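Local coordinates for protein V-type ATP synthase alpha chain (Nanoarchaeum equitans Kin4-M, PDB 5BN3) that is a subunit A of the V/A-type ATPase family, with a P-loop nucleotide-binding domain that holds ADP and a magnesium ion in this structure, at residues I209-A214 against P415-L420; S227-L232 against W402-K407. All blocks are in the same frame, centred on the assembly; numbering follows the deposited sequence.

Contact 1. Residues I209-A214 against P415-L420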
ATOM      1  N   ILE A 209     -38.512  -7.185   0.435  1.00 42.45           N
ATOM      2  CA  ILE A 209     -38.636  -8.200   1.475  1.00 43.80           C
ATOM      3  C   ILE A 209     -37.332  -8.422   2.234  1.00 35.88           C
ATOM      4  O   ILE A 209     -37.307  -8.391   3.466  1.00 37.10           O
ATOM      5  CB  ILE A 209     -39.097  -9.548   0.889  1.00 42.00           C
ATOM      6  CG1 ILE A 209     -40.405  -9.372   0.121  1.00 50.28           C
ATOM      7  CG2 ILE A 209     -39.277 -10.569   1.992  1.00 55.96           C
ATOM      8  CD1 ILE A 209     -41.562  -8.894   0.978  1.00 54.58           C
ATOM      9  N   MET A 210     -36.250  -8.642   1.494  1.00 39.65           N
ATOM     10  CA  MET A 210     -34.971  -8.980   2.104  1.00 38.82           C
ATOM     11  C   MET A 210     -34.335  -7.813   2.859  1.00 34.06           C
ATOM     12  O   MET A 210     -33.999  -7.947   4.034  1.00 35.55           O
ATOM     13  CB  MET A 210     -34.013  -9.533   1.046  1.00 35.36           C
ATOM     14  CG  MET A 210     -34.536 -10.757   0.308  1.00 52.66           C
ATOM     15  SD  MET A 210     -34.527 -12.246   1.332  1.00 60.35           S
ATOM     16  CE  MET A 210     -36.256 -12.369   1.758  1.00 55.98           C
ATOM     17  N   PHE A 211     -34.181  -6.669   2.195  1.00 37.12           N
ATOM     18  CA  PHE A 211     -33.530  -5.517   2.827  1.00 31.62           C
ATOM     19  C   PHE A 211     -34.320  -4.211   2.707  1.00 35.98           C
ATOM     20  O   PHE A 211     -33.783  -3.206   2.240  1.00 34.67           O
ATOM     21  CB  PHE A 211     -32.125  -5.328   2.238  1.00 31.51           C
ATOM     22  CG  PHE A 211     -31.301  -6.590   2.216  1.00 41.23           C
ATOM     23  CD1 PHE A 211     -30.664  -7.036   3.364  1.00 32.76           C
ATOM     24  CD2 PHE A 211     -31.164  -7.328   1.048  1.00 41.01           C
ATOM     25  CE1 PHE A 211     -29.906  -8.197   3.351  1.00 37.58           C
ATOM     26  CE2 PHE A 211     -30.407  -8.489   1.028  1.00 38.63           C
ATOM     27  CZ  PHE A 211     -29.778  -8.922   2.182  1.00 33.53           C
ATOM     28  N   PRO A 212     -35.584  -4.204   3.167  1.00 35.47           N
ATOM     29  CA  PRO A 212     -36.395  -3.003   2.950  1.00 29.76           C
ATOM     30  C   PRO A 212     -36.018  -1.857   3.879  1.00 36.64           C
ATOM     31  O   PRO A 212     -35.516  -2.095   4.978  1.00 35.25           O
ATOM     32  CB  PRO A 212     -37.810  -3.482   3.284  1.00 42.56           C
ATOM     33  CG  PRO A 212     -37.600  -4.530   4.323  1.00 39.87           C
ATOM     34  CD  PRO A 212     -36.316  -5.230   3.937  1.00 37.68           C
ATOM     35  N   ILE A 213     -36.248  -0.628   3.428  1.00 30.78           N
ATOM     36  CA  ILE A 213     -36.162   0.533   4.302  1.00 33.52           C
ATOM     37  C   ILE A 213     -37.558   1.113   4.488  1.00 34.61           C
ATOM     38  O   ILE A 213     -38.493   0.744   3.774  1.00 32.28           O
ATOM     39  CB  ILE A 213     -35.240   1.631   3.732  1.00 41.21           C
ATOM     40  CG1 ILE A 213     -35.732   2.106   2.365  1.00 37.27           C
ATOM     41  CG2 ILE A 213     -33.826   1.130   3.626  1.00 33.63           C
ATOM     42  CD1 ILE A 213     -34.890   3.235   1.779  1.00 32.22           C
ATOM     43  N   ALA A 214     -37.697   2.028   5.437  1.00 36.30           N
ATOM     44  CA  ALA A 214     -38.979   2.687   5.656  1.00 38.06           C
ATOM     45  C   ALA A 214     -39.084   3.934   4.787  1.00 38.91           C
ATOM     46  O   ALA A 214     -38.066   4.451   4.315  1.00 36.43           O
ATOM     47  CB  ALA A 214     -39.137   3.049   7.114  1.00 39.06           C
ATOM     48  N   PRO A 415     -31.113  -8.355  -9.873  1.00 33.60           N
ATOM     49  CA  PRO A 415     -30.127  -7.449  -9.267  1.00 38.44           C
ATOM     50  C   PRO A 415     -28.996  -8.203  -8.577  1.00 39.02           C
ATOM     51  O   PRO A 415     -29.245  -9.190  -7.883  1.00 39.98           O
ATOM     52  CB  PRO A 415     -30.947  -6.694  -8.215  1.00 35.46           C
ATOM     53  CG  PRO A 415     -32.362  -6.787  -8.698  1.00 40.16           C
ATOM     54  CD  PRO A 415     -32.462  -8.145  -9.319  1.00 35.33           C
ATOM     55  N   ALA A 416     -27.767  -7.742  -8.774  1.00 33.57           N
ATOM     56  CA  ALA A 416     -26.600  -8.408  -8.203  1.00 35.58           C
ATOM     57  C   ALA A 416     -26.393  -8.075  -6.726  1.00 35.25           C
ATOM     58  O   ALA A 416     -25.272  -7.794  -6.301  1.00 36.68           O
ATOM     59  CB  ALA A 416     -25.357  -8.064  -9.001  1.00 32.54           C
ATOM     60  N   ILE A 417     -27.469  -8.129  -5.947  1.00 33.58           N
ATOM     61  CA  ILE A 417     -27.400  -7.835  -4.518  1.00 31.87           C
ATOM     62  C   ILE A 417     -26.706  -8.961  -3.748  1.00 44.29           C
ATOM     63  O   ILE A 417     -27.142 -10.113  -3.796  1.00 34.08           O
ATOM     64  CB  ILE A 417     -28.811  -7.623  -3.926  1.00 33.49           C
ATOM     65  CG1 ILE A 417     -29.462  -6.365  -4.512  1.00 38.05           C
ATOM     66  CG2 ILE A 417     -28.747  -7.520  -2.412  1.00 33.26           C
ATOM     67  CD1 ILE A 417     -28.864  -5.064  -3.998  1.00 40.03           C
ATOM     68  N   ASN A 418     -25.626  -8.624  -3.047  1.00 31.40           N
ATOM     69  CA  ASN A 418     -24.963  -9.560  -2.143  1.00 40.20           C
ATOM     70  C   ASN A 418     -25.815  -9.748  -0.890  1.00 39.49           C
ATOM     71  O   ASN A 418     -25.823  -8.893  -0.003  1.00 37.39           O
ATOM     72  CB  ASN A 418     -23.566  -9.036  -1.780  1.00 43.19           C
ATOM     73  CG  ASN A 418     -22.741 -10.032  -0.977  1.00 35.96           C
ATOM     74  OD1 ASN A 418     -23.246 -10.703  -0.076  1.00 40.07           O
ATOM     75  ND2 ASN A 418     -21.456 -10.122  -1.299  1.00 41.18           N
ATOM     76  N   TYR A 419     -26.520 -10.875  -0.817  1.00 32.21           N
ATOM     77  CA  TYR A 419     -27.476 -11.129   0.261  1.00 32.79           C
ATOM     78  C   TYR A 419     -26.834 -11.534   1.587  1.00 36.80           C
ATOM     79  O   TYR A 419     -27.535 -11.782   2.570  1.00 45.24           O
ATOM     80  CB  TYR A 419     -28.498 -12.185  -0.177  1.00 40.52           C
ATOM     81  CG  TYR A 419     -27.893 -13.368  -0.899  1.00 37.57           C
ATOM     82  CD1 TYR A 419     -27.248 -14.376  -0.200  1.00 44.58           C
ATOM     83  CD2 TYR A 419     -27.986 -13.481  -2.278  1.00 33.85           C
ATOM     84  CE1 TYR A 419     -26.701 -15.456  -0.853  1.00 43.34           C
ATOM     85  CE2 TYR A 419     -27.442 -14.560  -2.940  1.00 39.63           C
ATOM     86  CZ  TYR A 419     -26.802 -15.544  -2.220  1.00 37.75           C
ATOM     87  OH  TYR A 419     -26.254 -16.625  -2.866  1.00 49.11           O
ATOM     88  N   LEU A 420     -25.506 -11.600   1.617  1.00 43.72           N
ATOM     89  CA  LEU A 420     -24.788 -11.911   2.850  1.00 37.67           C
ATOM     90  C   LEU A 420     -24.180 -10.653   3.462  1.00 44.30           C
ATOM     91  O   LEU A 420     -24.054 -10.540   4.681  1.00 52.64           O
ATOM     92  CB  LEU A 420     -23.690 -12.943   2.585  1.00 42.11           C
ATOM     93  CG  LEU A 420     -24.153 -14.321   2.106  1.00 50.99           C
ATOM     94  CD1 LEU A 420     -22.985 -15.289   2.019  1.00 54.31           C
ATOM     95  CD2 LEU A 420     -25.220 -14.865   3.030  1.00 51.10           C
TER

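Contact 2. Residues S227-L232 against W402-K407. With MG (magnesium ion), chain K; ADP (adenosine-5'-diphosphate), chain C.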
ATOM      1  N   SER A 227     -22.076  -3.397 -12.475  1.00 29.09           N
ATOM      2  CA  SER A 227     -22.750  -4.257 -11.499  1.00 27.05           C
ATOM      3  C   SER A 227     -24.259  -4.009 -11.412  1.00 39.54           C
ATOM      4  O   SER A 227     -25.003  -4.866 -10.930  1.00 31.00           O
ATOM      5  CB  SER A 227     -22.094  -4.154 -10.119  1.00 31.05           C
ATOM      6  OG  SER A 227     -22.208  -2.852  -9.578  1.00 30.62           O
ATOM      7  N   GLY A 228     -24.716  -2.846 -11.872  1.00 28.47           N
ATOM      8  CA  GLY A 228     -26.147  -2.612 -12.005  1.00 28.60           C
ATOM      9  C   GLY A 228     -26.775  -1.492 -11.191  1.00 36.62           C
ATOM     10  O   GLY A 228     -27.995  -1.476 -11.025  1.00 31.77           O
ATOM     11  N   LYS A 229     -25.960  -0.558 -10.700  1.00 30.99           N
ATOM     12  CA  LYS A 229     -26.452   0.567  -9.897  1.00 35.23           C
ATOM     13  C   LYS A 229     -27.503   1.394 -10.626  1.00 24.72           C
ATOM     14  O   LYS A 229     -28.562   1.701 -10.076  1.00 30.79           O
ATOM     15  CB  LYS A 229     -25.305   1.519  -9.548  1.00 31.69           C
ATOM     16  CG  LYS A 229     -24.263   1.010  -8.589  1.00 61.97           C
ATOM     17  CD  LYS A 229     -23.184   2.070  -8.455  1.00 38.51           C
ATOM     18  CE  LYS A 229     -21.869   1.617  -9.053  1.00 41.49           C
ATOM     19  NZ  LYS A 229     -21.930   1.133 -10.454  1.00 28.74           N
ATOM     20  N   THR A 230     -27.185   1.775 -11.860  1.00 28.22           N
ATOM     21  CA  THR A 230     -28.040   2.669 -12.639  1.00 33.63           C
ATOM     22  C   THR A 230     -29.395   2.039 -12.964  1.00 35.80           C
ATOM     23  O   THR A 230     -30.434   2.681 -12.819  1.00 30.44           O
ATOM     24  CB  THR A 230     -27.339   3.116 -13.939  1.00 33.55           C
ATOM     25  OG1 THR A 230     -26.189   3.912 -13.610  1.00 26.98           O
ATOM     26  CG2 THR A 230     -28.283   3.929 -14.806  1.00 31.46           C
ATOM     27  N   VAL A 231     -29.379   0.781 -13.397  1.00 30.06           N
ATOM     28  CA  VAL A 231     -30.616   0.063 -13.680  1.00 30.56           C
ATOM     29  C   VAL A 231     -31.450  -0.093 -12.412  1.00 26.79           C
ATOM     30  O   VAL A 231     -32.667   0.102 -12.433  1.00 33.16           O
ATOM     31  CB  VAL A 231     -30.335  -1.319 -14.312  1.00 39.37           C
ATOM     32  CG1 VAL A 231     -31.603  -2.149 -14.369  1.00 37.64           C
ATOM     33  CG2 VAL A 231     -29.756  -1.150 -15.704  1.00 35.16           C
ATOM     34  N   LEU A 232     -30.792  -0.422 -11.304  1.00 29.78           N
ATOM     35  CA  LEU A 232     -31.493  -0.598 -10.035  1.00 28.41           C
ATOM     36  C   LEU A 232     -32.176   0.688  -9.595  1.00 33.41           C
ATOM     37  O   LEU A 232     -33.329   0.668  -9.178  1.00 32.41           O
ATOM     38  CB  LEU A 232     -30.539  -1.086  -8.941  1.00 27.68           C
ATOM     39  CG  LEU A 232     -31.230  -1.388  -7.608  1.00 32.26           C
ATOM     40  CD1 LEU A 232     -32.273  -2.469  -7.802  1.00 51.21           C
ATOM     41  CD2 LEU A 232     -30.236  -1.804  -6.538  1.00 39.12           C
ATOM     42  N   TRP A 402     -27.366  -1.659   0.200  1.00 28.68           N
ATOM     43  CA  TRP A 402     -27.757  -2.521  -0.910  1.00 31.26           C
ATOM     44  C   TRP A 402     -26.526  -2.775  -1.776  1.00 31.84           C
ATOM     45  O   TRP A 402     -26.330  -2.133  -2.808  1.00 32.69           O
ATOM     46  CB  TRP A 402     -28.891  -1.877  -1.716  1.00 26.56           C
ATOM     47  CG  TRP A 402     -30.178  -1.760  -0.932  1.00 28.91           C
ATOM     48  CD1 TRP A 402     -30.528  -2.480   0.174  1.00 31.60           C
ATOM     49  CD2 TRP A 402     -31.273  -0.860  -1.188  1.00 31.38           C
ATOM     50  NE1 TRP A 402     -31.773  -2.094   0.616  1.00 29.28           N
ATOM     51  CE2 TRP A 402     -32.249  -1.106  -0.198  1.00 30.86           C
ATOM     52  CE3 TRP A 402     -31.519   0.117  -2.154  1.00 33.26           C
ATOM     53  CZ2 TRP A 402     -33.458  -0.400  -0.153  1.00 34.16           C
ATOM     54  CZ3 TRP A 402     -32.721   0.815  -2.107  1.00 28.94           C
ATOM     55  CH2 TRP A 402     -33.674   0.551  -1.111  1.00 28.48           C
ATOM     56  N   ALA A 403     -25.694  -3.718  -1.339  1.00 29.33           N
ATOM     57  CA  ALA A 403     -24.387  -3.946  -1.960  1.00 30.92           C
ATOM     58  C   ALA A 403     -24.463  -4.774  -3.233  1.00 35.03           C
ATOM     59  O   ALA A 403     -25.020  -5.874  -3.239  1.00 31.86           O
ATOM     60  CB  ALA A 403     -23.445  -4.607  -0.972  1.00 32.00           C
ATOM     61  N   LEU A 404     -23.873  -4.258  -4.306  1.00 26.33           N
ATOM     62  CA  LEU A 404     -23.853  -4.981  -5.571  1.00 29.90           C
ATOM     63  C   LEU A 404     -22.561  -5.787  -5.711  1.00 35.67           C
ATOM     64  O   LEU A 404     -21.494  -5.348  -5.282  1.00 36.98           O
ATOM     65  CB  LEU A 404     -24.047  -4.023  -6.747  1.00 29.86           C
ATOM     66  CG  LEU A 404     -25.403  -3.313  -6.733  1.00 36.11           C
ATOM     67  CD1 LEU A 404     -25.548  -2.374  -7.916  1.00 36.05           C
ATOM     68  CD2 LEU A 404     -26.529  -4.332  -6.735  1.00 34.21           C
ATOM     69  N   ASP A 405     -22.669  -6.968  -6.309  1.00 33.82           N
ATOM     70  CA  ASP A 405     -21.578  -7.937  -6.272  1.00 36.16           C
ATOM     71  C   ASP A 405     -21.072  -8.331  -7.662  1.00 33.62           C
ATOM     72  O   ASP A 405     -21.854  -8.727  -8.529  1.00 33.84           O
ATOM     73  CB  ASP A 405     -22.037  -9.174  -5.495  1.00 41.49           C
ATOM     74  CG  ASP A 405     -20.911 -10.133  -5.211  1.00 58.72           C
ATOM     75  OD1 ASP A 405     -20.125  -9.876  -4.273  1.00 76.76           O
ATOM     76  OD2 ASP A 405     -20.818 -11.155  -5.917  1.00 72.15           O
ATOM     77  N   SER A 406     -19.759  -8.218  -7.859  1.00 35.78           N
ATOM     78  CA  SER A 406     -19.117  -8.561  -9.127  1.00 45.61           C
ATOM     79  C   SER A 406     -19.424  -9.981  -9.576  1.00 36.98           C
ATOM     80  O   SER A 406     -19.694 -10.221 -10.752  1.00 35.35           O
ATOM     81  CB  SER A 406     -17.600  -8.406  -9.011  1.00 47.88           C
ATOM     82  OG  SER A 406     -17.233  -7.060  -8.796  1.00 71.77           O
ATOM     83  N   LYS A 407     -19.372 -10.917  -8.635  1.00 35.36           N
ATOM     84  CA  LYS A 407     -19.559 -12.332  -8.939  1.00 41.73           C
ATOM     85  C   LYS A 407     -20.956 -12.638  -9.480  1.00 36.65           C
ATOM     86  O   LYS A 407     -21.108 -13.441 -10.401  1.00 40.37           O
ATOM     87  CB  LYS A 407     -19.260 -13.189  -7.702  1.00 41.26           C
ATOM     88  CG  LYS A 407     -17.807 -13.137  -7.225  1.00 65.93           C
ATOM     89  CD  LYS A 407     -17.537 -11.982  -6.255  1.00 90.91           C
ATOM     90  CE  LYS A 407     -18.026 -12.285  -4.841  1.00 93.81           C
ATOM     91  NZ  LYS A 407     -17.715 -11.180  -3.884  1.00 82.51           N
TER
HETATM   92 MG    MG K 609     -24.231   3.457 -14.026  1.00 30.33          MG
HETATM   93  PB  ADP C 601     -23.570   0.317 -13.342  1.00 30.00           P
HETATM   94  O1B ADP C 601     -23.385  -0.305 -11.984  1.00 28.44           O
HETATM   95  O2B ADP C 601     -24.487   1.508 -13.368  1.00 25.84           O
HETATM   96  O3B ADP C 601     -22.279   0.502 -14.098  1.00 29.94           O
HETATM   97  PA  ADP C 601     -25.692  -0.654 -15.030  1.00 31.29           P
HETATM   98  O1A ADP C 601     -26.836  -0.241 -14.153  1.00 33.38           O
HETATM   99  O2A ADP C 601     -25.352   0.162 -16.250  1.00 31.11           O
HETATM  100  O3A ADP C 601     -24.364  -0.849 -14.132  1.00 29.81           O
HETATM  101  O5' ADP C 601     -25.960  -2.171 -15.497  1.00 32.13           O
HETATM  102  C5' ADP C 601     -24.938  -2.896 -16.181  1.00 33.85           C
HETATM  103  C4' ADP C 601     -25.563  -3.954 -17.083  1.00 37.18           C
HETATM  104  O4' ADP C 601     -26.304  -4.900 -16.302  1.00 36.24           O
HETATM  105  C3' ADP C 601     -26.520  -3.299 -18.062  1.00 41.57           C
HETATM  106  O3' ADP C 601     -26.174  -3.688 -19.395  1.00 46.11           O
HETATM  107  C2' ADP C 601     -27.887  -3.828 -17.685  1.00 46.56           C
HETATM  108  O2' ADP C 601     -28.649  -4.177 -18.841  1.00 68.69           O
HETATM  109  C1' ADP C 601     -27.623  -5.052 -16.826  1.00 33.82           C
HETATM  110  N9  ADP C 601     -28.614  -5.113 -15.725  1.00 38.00           N
HETATM  111  C8  ADP C 601     -28.489  -4.544 -14.511  1.00 35.07           C
HETATM  112  N7  ADP C 601     -29.581  -4.792 -13.744  1.00 32.95           N
HETATM  113  C5  ADP C 601     -30.429  -5.540 -14.473  1.00 39.51           C
HETATM  114  C6  ADP C 601     -31.762  -6.151 -14.265  1.00 33.84           C
HETATM  115  N6  ADP C 601     -32.425  -6.010 -13.087  1.00 35.37           N
HETATM  116  N1  ADP C 601     -32.287  -6.857 -15.292  1.00 36.50           N
HETATM  117  C2  ADP C 601     -31.638  -7.006 -16.464  1.00 44.31           C
HETATM  118  N3  ADP C 601     -30.429  -6.479 -16.721  1.00 40.99           N
HETATM  119  C4  ADP C 601     -29.785  -5.750 -15.779  1.00 40.18           C
HETATM  120  O   HOH W   1     -24.903   2.731 -15.849  1.00 28.31           O
HETATM  121  O   HOH W   2     -22.223   3.041 -14.393  1.00 27.67           O
HETATM  122  O   HOH W   3     -23.697   4.355 -12.240  1.00 34.38           O
HETATM  123  O   HOH W   4     -24.077   5.379 -14.829  1.00 32.18           O

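Contact 1. Residues I209-A214 against P415-L420
A single aromatic ring, that of F211, makes the whole contact from its side, and what it meets at its rim is a backbone carbonyl: Y419 O lies in the plane of the ring, 3.7 Å from F211 CZ. A carbonyl oxygen in that position faces the weakly positive C-H edge of the phenyl group, probably a mildly favourable electrostatic match. The same corner of the ring also packs on the start of the tyrosine, F211 CZ standing 4.2 Å from Y419 CB, while the phenol itself leads away and packs on L452 and R485. One atom along the ring, F211 CE2 reaches the branch methyl I417 CG2 obliquely, at 3.9 Å. With CG1 beside the backbone N (chi1 -66°), CG2 of I417 stands anti to that N and is the branch presented to the ring. F449 of helix 441-458 also meets the F211 ring, with the planes about 75° apart. N418 OD1 accepts from L420 N at 3.0 Å, in the carbonyl plane, spanning Y419 in an Asx turn; the same oxygen accepts from I421 N as well. The Asx turn belongs to the loop between helix 406-410 and strand 423-424, packed against the end of helix 205-210 within the nucleotide-binding domain of the ATP synthase alpha/beta family.

Contact 2. Residues S227-L232 against W402-K407
L404 is pushed against the start of helix 229-239, and the apolar contacts all run through it. Its CD1 lies 3.3 Å from K229 N and also reaches G228 C, so one methyl rests on the backbone where the helix begins. The aliphatic part of K229 crosses L404 obliquely, CG touching the same methyl. L404 CB packs against S227 OG at 3.6 Å; that hydroxyl, set between the backbone N and the carbonyl carbon (chi1 64°), is hydrogen-bonded to P224 O. L232 CD2 meets the other methyl, L404 CD2, more loosely.

The backbone amides of G228 to V231 turn to the nucleotide. This is the P-loop (Walker A) arrangement of strand, loop and helix, in which successive amides cradle the phosphates of ADP. Three donors converge on O1B: the backbone N of G228, the backbone N of K229, and K229 NZ, which comes to 2.6 Å from ADP O1B because the lysine chain bends back at chi3 and chi4. T230 N bonds to O2B, and V231 N gives O1A a nearly straight bond (165°).

Metal coordination is octahedral: T230 OG1 binds magnesium at 2.1 Å, ADP O2B is a second ligand and four waters complete the shell. D320 bonds T230 OG1 from the second shell, and R326 of the NEQ263 chain also bonds ADP.

Charge pairing is within segment 402-407: D405, the N-cap of helix 406-410, forms a salt bridge through the syn lone pair of OD1, 2.8 Å from K407 NZ; N418 ND2 is a second donor to OD1, and K407 N bonds weakly to OD2.

In the fold
Along the chain the segments come in the order 209-214, 227-232, 402-407 and 415-420, so contact 2 is nested within contact 1. Contact 1 closes a loop of 200 residues between the end of helix 205-210 and the loop before strand 423-424; contact 2 closes one of 169 residues between the P-loop helix and the approach to helix 406-410. Their centres lie about 11 Å apart and the outer pair touches the inner one directly: F211 O probably bonds to W402 NE1 and A416 O to D405 N, while I417 CD1 packs on L404 CD2. All four segments belong to the nucleotide-binding domain, and M210, Y419 and L420 of contact 1 tie it to helix 441-458.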